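Local coordinates for Lin2722 protein (Listeria innocua, PDB 3DS8) that is of unknown function but belongs to an alpha/beta-hydrolase family and may act as a serine hydrolase, at residues 25-30 / 34-39; 111-116 / 158-163. One frame throughout, in Å; residues are numbered along the deposited sequence.

How the contacts relate
Both contacts join pieces of one alpha/beta-hydrolase fold, and they lie on opposite sides of the chain's centre, with their own centres 29 Å apart and their nearest atoms about 10 Å apart, so they do not touch. Contact 1 is a local surface contact, its centre about 17 Å from the centre of the chain, in which the end of helix 20-30 packs on the start of strand 36-42 after a short connection. Contact 2, its centre about 13 Å from that of the chain, pairs two helices distant in sequence. Its helix 103-114 directly follows Ser102, the probable nucleophile of a Ser102-His222-Asp188 triad. The sulfate at Asn34 in contact 1 probably comes from the crystallisation liquor.

Contact 1 (25-30 / 34-39); sequences QLMNEY and NEALTM. With SO4 (sulfate ion), chain D.
Met27, a selenomethionine on helix 20-30, lays the end of its side chain along the backbone of residues 34-36, where the chain comes back to enter strand 36-42. Its terminal methyl does most of the touching: CE of Met27 lies 3.7 Å from C of Glu35. The same CE of Met27 is 3.8 Å from C of Asn34. The selenium completes the patch, with SE of Met27 3.9 Å from CB of Ala36. Ala36 points its methyl toward the helix, whereas the side chains of Asn34 and Glu35 start away from it. The shape of Met27 explains the reach. The chain is extended about CB-CG and turns about the CG-SE bond (chi3 71°), which brings CE onto the peptides. Ile61 of strand 61-66 also touches this side chain.

The polar ends of Asn34 and Glu35 have other partners. Asn34 gives ND2 to a sulfate, probably from the crystallisation liquor, with ND2 of Asn34 to O4 of the sulfate at 3.0 Å. The same amide is held within the protein as well, OD1 by the backbone N of Lys58 and ND2 by the carbonyl of Asp56, while Glu35 OE2 bonds to Thr54 OG1. In the helix, O of Gln25 accepts from N of both Glu29 and Tyr30, the second bond closing a wider pi-type turn.

No hydrogen bond links 25-30 to 34-39. The chemistry is therefore plain van der Waals packing of a flexible, polarisable side chain on backbone and one methyl, while the polar ends of Asn34 and Glu35 bond to other parts of the chain.

Contact 2 (111-116 / 158-163); sequences YAEDYA and MDYFIK
Tyr160 OH donates a short hydrogen bond of 2.5 Å to OD1 of Asp114, tying helix 156-163 to the last turn of helix 103-114. The hydroxyl approaches OD1 from the syn side but stands 27° out of the carboxylate plane. That carboxylate and the phenol ring are nearly perpendicular, their planes 81° apart, while OD1 itself lies at the ring's edge and in its plane. Tyr160 spans the gap because its CG is anti to the backbone N (chi1 -176°), which sends the ring out from its helix toward Asp114.

One residue earlier, Glu113 sets out toward the other helix, and its chain, extended beyond CG, brings the carboxylate up to the backbone of Phe161. OE2 of Glu113 comes within 2.7 Å of O of Phe161. Two oxygens so near suggest that the acid is probably protonated, which its burial would favour. The second oxygen, OE1 of Glu113, rests 3.4 Å from CA of Phe161 and meets the edge of that phenylalanine ring in its plane, 3.7 Å from CD1. Here the weakly positive hydrogen on CD1 of Phe161 points at OE1 of Glu113. OE1 of Glu113 also lies 3.8 Å from CD2 of Tyr160, so both aromatic side chains border the same carboxylate oxygen.

Tyr110, on helix 103-114, meets the rings of both Tyr160 and Phe161, and Phe202 meets Phe161 too. Beyond the contact, Ala112 packs on strand 123-130 of the central sheet and Tyr111 and Tyr115 on helix 73-91, placing helix 103-114 between helix 73-91 and helix 156-163.

Contact 1 (25-30 / 34-39)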
loop_
_atom_site.group_PDB
_atom_site.type_symbol
_atom_site.label_atom_id
_atom_site.label_comp_id
_atom_site.label_asym_id
_atom_site.label_seq_id
_atom_site.Cartn_x
_atom_site.Cartn_y
_atom_site.Cartn_z
ATOM N N GLN A 25 -7.303 3.129 15.487
ATOM C CA GLN A 25 -7.053 4.551 15.587
ATOM C C GLN A 25 -7.990 5.358 14.637
ATOM O O GLN A 25 -8.579 6.363 15.040
ATOM C CB GLN A 25 -5.587 4.876 15.358
ATOM C CG GLN A 25 -4.725 4.636 16.589
ATOM C CD GLN A 25 -3.304 5.138 16.426
ATOM O OE1 GLN A 25 -2.387 4.325 16.362
ATOM N NE2 GLN A 25 -3.127 6.438 16.280
ATOM N N LEU A 26 -8.140 4.905 13.408
ATOM C CA LEU A 26 -9.020 5.594 12.460
ATOM C C LEU A 26 -10.476 5.567 12.920
ATOM O O LEU A 26 -11.182 6.580 12.794
ATOM C CB LEU A 26 -8.921 4.977 11.072
ATOM C CG LEU A 26 -7.597 5.156 10.354
ATOM C CD1 LEU A 26 -7.606 4.317 9.067
ATOM C CD2 LEU A 26 -7.280 6.614 10.059
HETATM N N MSE A 27 -10.921 4.434 13.508
HETATM C CA MSE A 27 -12.294 4.292 13.940
HETATM C C MSE A 27 -12.590 4.858 15.336
HETATM O O MSE A 27 -13.731 5.260 15.612
HETATM C CB MSE A 27 -12.719 2.808 13.853
HETATM C CG MSE A 27 -12.703 2.402 12.419
HETATM SE SE MSE A 27 -13.279 0.572 12.235
HETATM C CE MSE A 27 -15.194 0.799 12.655
ATOM N N ASN A 28 -11.599 4.871 16.230
ATOM C CA ASN A 28 -11.890 5.130 17.631
ATOM C C ASN A 28 -11.345 6.466 18.114
ATOM O O ASN A 28 -11.902 7.071 19.035
ATOM C CB ASN A 28 -11.353 3.999 18.544
ATOM C CG ASN A 28 -11.994 2.646 18.267
ATOM O OD1 ASN A 28 -13.030 2.543 17.597
ATOM N ND2 ASN A 28 -11.331 1.581 18.730
ATOM N N GLU A 29 -10.228 6.893 17.556
ATOM C CA GLU A 29 -9.560 8.111 17.992
ATOM C C GLU A 29 -9.659 9.239 17.004
ATOM O O GLU A 29 -10.162 10.301 17.335
ATOM C CB GLU A 29 -8.125 7.798 18.329
ATOM C CG GLU A 29 -8.100 6.997 19.621
ATOM C CD GLU A 29 -6.756 6.818 20.096
ATOM O OE1 GLU A 29 -6.194 5.731 19.793
ATOM O OE2 GLU A 29 -6.278 7.778 20.750
ATOM N N TYR A 30 -9.217 9.003 15.784
ATOM C CA TYR A 30 -9.445 9.985 14.726
ATOM C C TYR A 30 -10.944 10.072 14.419
ATOM O O TYR A 30 -11.459 11.170 14.204
ATOM C CB TYR A 30 -8.703 9.652 13.484
ATOM C CG TYR A 30 -7.211 9.749 13.578
ATOM C CD1 TYR A 30 -6.599 11.005 13.636
ATOM C CD2 TYR A 30 -6.410 8.618 13.583
ATOM C CE1 TYR A 30 -5.227 11.114 13.682
ATOM C CE2 TYR A 30 -5.005 8.735 13.613
ATOM C CZ TYR A 30 -4.440 9.989 13.655
ATOM O OH TYR A 30 -3.064 10.124 13.716
ATOM N N ASN A 34 -16.133 5.111 10.251
ATOM C CA ASN A 34 -17.124 4.716 11.270
ATOM C C ASN A 34 -17.672 3.289 11.128
ATOM O O ASN A 34 -18.503 2.838 11.952
ATOM C CB ASN A 34 -18.238 5.744 11.388
ATOM C CG ASN A 34 -19.161 5.765 10.205
ATOM O OD1 ASN A 34 -18.960 5.040 9.230
ATOM N ND2 ASN A 34 -20.175 6.624 10.271
ATOM N N GLU A 35 -17.242 2.586 10.089
ATOM C CA GLU A 35 -17.695 1.208 9.872
ATOM C C GLU A 35 -16.582 0.396 9.209
ATOM O O GLU A 35 -15.709 0.950 8.534
ATOM C CB GLU A 35 -18.938 1.127 8.984
ATOM C CG GLU A 35 -20.164 1.855 9.474
ATOM C CD GLU A 35 -21.380 1.696 8.545
ATOM O OE1 GLU A 35 -21.467 0.693 7.826
ATOM O OE2 GLU A 35 -22.284 2.553 8.591
ATOM N N ALA A 36 -16.624 -0.923 9.435
ATOM C CA ALA A 36 -15.643 -1.823 8.831
ATOM C C ALA A 36 -16.291 -3.137 8.417
ATOM O O ALA A 36 -17.309 -3.547 8.977
ATOM C CB ALA A 36 -14.491 -2.114 9.754
ATOM N N LEU A 37 -15.668 -3.758 7.444
ATOM C CA LEU A 37 -16.017 -5.069 6.923
ATOM C C LEU A 37 -14.705 -5.888 6.885
ATOM O O LEU A 37 -13.632 -5.322 6.674
ATOM C CB LEU A 37 -16.591 -4.850 5.519
ATOM C CG LEU A 37 -17.098 -5.956 4.657
ATOM C CD1 LEU A 37 -17.899 -5.384 3.470
ATOM C CD2 LEU A 37 -15.935 -6.683 4.226
ATOM N N THR A 38 -14.769 -7.192 7.166
ATOM C CA THR A 38 -13.614 -8.068 6.954
ATOM C C THR A 38 -13.876 -8.930 5.726
ATOM O O THR A 38 -14.958 -9.482 5.581
ATOM C CB THR A 38 -13.298 -8.921 8.204
ATOM O OG1 THR A 38 -12.850 -8.050 9.253
ATOM C CG2 THR A 38 -12.213 -9.990 7.915
HETATM N N MSE A 39 -12.898 -9.019 4.824
HETATM C CA MSE A 39 -13.034 -9.840 3.634
HETATM C C MSE A 39 -11.829 -10.720 3.539
HETATM O O MSE A 39 -10.725 -10.258 3.739
HETATM C CB MSE A 39 -13.047 -9.037 2.344
HETATM C CG MSE A 39 -14.266 -8.278 2.056
HETATM SE SE MSE A 39 -14.129 -7.633 0.168
HETATM C CE MSE A 39 -14.451 -9.228 -0.788
HETATM S S SO4 D . -20.085 8.702 12.715
HETATM O O1 SO4 D . -19.851 8.741 11.279
HETATM O O2 SO4 D . -18.828 9.044 13.402
HETATM O O3 SO4 D . -21.146 9.660 13.017
HETATM O O4 SO4 D . -20.531 7.376 13.138
#

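Contact 2 (111-116 / 158-163)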
loop_
_atom_site.group_PDB
_atom_site.type_symbol
_atom_site.label_atom_id
_atom_site.label_comp_id
_atom_site.label_asym_id
_atom_site.label_seq_id
_atom_site.Cartn_x
_atom_site.Cartn_y
_atom_site.Cartn_z
ATOM N N TYR A 111 -1.972 -4.014 -8.529
ATOM C CA TYR A 111 -3.399 -3.662 -8.789
ATOM C C TYR A 111 -3.520 -2.299 -9.490
ATOM O O TYR A 111 -4.277 -2.117 -10.430
ATOM C CB TYR A 111 -4.131 -3.657 -7.447
ATOM C CG TYR A 111 -5.634 -3.450 -7.508
ATOM C CD1 TYR A 111 -6.511 -4.529 -7.492
ATOM C CD2 TYR A 111 -6.167 -2.155 -7.539
ATOM C CE1 TYR A 111 -7.905 -4.300 -7.515
ATOM C CE2 TYR A 111 -7.543 -1.907 -7.567
ATOM C CZ TYR A 111 -8.400 -2.976 -7.551
ATOM O OH TYR A 111 -9.736 -2.691 -7.541
ATOM N N ALA A 112 -2.726 -1.336 -9.043
ATOM C CA ALA A 112 -2.714 -0.016 -9.619
ATOM C C ALA A 112 -2.280 -0.033 -11.071
ATOM O O ALA A 112 -2.827 0.737 -11.906
ATOM C CB ALA A 112 -1.777 0.882 -8.808
ATOM N N GLU A 113 -1.291 -0.865 -11.380
ATOM C CA GLU A 113 -0.803 -0.957 -12.753
ATOM C C GLU A 113 -1.646 -1.813 -13.671
ATOM O O GLU A 113 -1.670 -1.549 -14.888
ATOM C CB GLU A 113 0.674 -1.396 -12.809
ATOM C CG GLU A 113 1.610 -0.309 -12.288
ATOM C CD GLU A 113 3.050 -0.558 -12.578
ATOM O OE1 GLU A 113 3.397 -1.728 -12.875
ATOM O OE2 GLU A 113 3.843 0.432 -12.542
ATOM N N ASP A 114 -2.342 -2.818 -13.137
ATOM C CA ASP A 114 -2.938 -3.831 -13.961
ATOM C C ASP A 114 -4.417 -3.596 -14.185
ATOM O O ASP A 114 -4.953 -4.092 -15.156
ATOM C CB ASP A 114 -2.741 -5.218 -13.348
ATOM C CG ASP A 114 -1.309 -5.707 -13.420
ATOM O OD1 ASP A 114 -0.460 -5.072 -14.102
ATOM O OD2 ASP A 114 -1.019 -6.717 -12.750
ATOM N N TYR A 115 -5.083 -2.870 -13.296
ATOM C CA TYR A 115 -6.557 -2.702 -13.387
ATOM C C TYR A 115 -7.103 -1.275 -13.381
ATOM O O TYR A 115 -8.295 -1.089 -13.198
ATOM C CB TYR A 115 -7.239 -3.481 -12.255
ATOM C CG TYR A 115 -6.720 -4.889 -12.168
ATOM C CD1 TYR A 115 -6.823 -5.753 -13.237
ATOM C CD2 TYR A 115 -6.023 -5.318 -11.035
ATOM C CE1 TYR A 115 -6.295 -7.039 -13.161
ATOM C CE2 TYR A 115 -5.512 -6.566 -10.940
ATOM C CZ TYR A 115 -5.636 -7.439 -11.978
ATOM O OH TYR A 115 -5.109 -8.708 -11.866
ATOM N N ALA A 116 -6.250 -0.258 -13.578
ATOM C CA ALA A 116 -6.721 1.145 -13.597
ATOM C C ALA A 116 -7.905 1.396 -14.570
ATOM O O ALA A 116 -8.819 2.178 -14.257
ATOM C CB ALA A 116 -5.539 2.089 -13.907
HETATM N N MSE A 158 10.867 -4.991 -10.282
HETATM C CA MSE A 158 11.071 -3.588 -10.623
HETATM C C MSE A 158 10.956 -3.365 -12.100
HETATM O O MSE A 158 10.442 -2.350 -12.531
HETATM C CB MSE A 158 12.443 -3.058 -10.201
HETATM C CG MSE A 158 12.565 -2.616 -8.858
HETATM SE SE MSE A 158 11.330 -1.142 -8.439
HETATM C CE MSE A 158 11.981 0.437 -9.424
ATOM N N ASP A 159 11.482 -4.281 -12.921
ATOM C CA ASP A 159 11.382 -4.117 -14.363
ATOM C C ASP A 159 9.901 -4.021 -14.786
ATOM O O ASP A 159 9.544 -3.236 -15.663
ATOM C CB ASP A 159 12.058 -5.303 -15.112
ATOM C CG ASP A 159 13.591 -5.330 -14.981
ATOM O OD1 ASP A 159 14.235 -4.306 -14.662
ATOM O OD2 ASP A 159 14.151 -6.421 -15.254
ATOM N N TYR A 160 9.054 -4.849 -14.178
ATOM C CA TYR A 160 7.633 -4.864 -14.484
ATOM C C TYR A 160 7.008 -3.515 -14.105
ATOM O O TYR A 160 6.286 -2.925 -14.891
ATOM C CB TYR A 160 6.916 -5.996 -13.704
ATOM C CG TYR A 160 5.436 -6.120 -14.048
ATOM C CD1 TYR A 160 5.003 -7.065 -14.967
ATOM C CD2 TYR A 160 4.485 -5.316 -13.430
ATOM C CE1 TYR A 160 3.658 -7.173 -15.290
ATOM C CE2 TYR A 160 3.161 -5.415 -13.746
ATOM C CZ TYR A 160 2.753 -6.346 -14.669
ATOM O OH TYR A 160 1.420 -6.480 -15.003
ATOM N N PHE A 161 7.280 -3.070 -12.890
ATOM C CA PHE A 161 6.715 -1.796 -12.378
ATOM C C PHE A 161 7.111 -0.613 -13.270
ATOM O O PHE A 161 6.287 0.255 -13.588
ATOM C CB PHE A 161 7.151 -1.519 -10.937
ATOM C CG PHE A 161 6.563 -2.453 -9.895
ATOM C CD1 PHE A 161 5.305 -3.035 -10.045
ATOM C CD2 PHE A 161 7.295 -2.736 -8.764
ATOM C CE1 PHE A 161 4.773 -3.867 -9.066
ATOM C CE2 PHE A 161 6.767 -3.557 -7.722
ATOM C CZ PHE A 161 5.520 -4.134 -7.879
ATOM N N ILE A 162 8.366 -0.592 -13.687
ATOM C CA ILE A 162 8.845 0.434 -14.622
ATOM C C ILE A 162 8.180 0.358 -15.980
ATOM O O ILE A 162 7.726 1.386 -16.508
ATOM C CB ILE A 162 10.382 0.372 -14.770
ATOM C CG1 ILE A 162 11.030 0.816 -13.455
ATOM C CG2 ILE A 162 10.841 1.270 -15.964
ATOM C CD1 ILE A 162 12.510 0.495 -13.293
ATOM N N LYS A 163 8.106 -0.841 -16.538
ATOM C CA LYS A 163 7.489 -1.062 -17.846
ATOM C C LYS A 163 6.031 -0.616 -17.865
ATOM O O LYS A 163 5.571 -0.008 -18.830
ATOM C CB LYS A 163 7.608 -2.545 -18.247
ATOM C CG LYS A 163 6.890 -2.941 -19.531
ATOM C CD LYS A 163 7.227 -4.362 -19.941
ATOM C CE LYS A 163 6.532 -4.808 -21.217
ATOM N NZ LYS A 163 5.253 -5.488 -20.938
#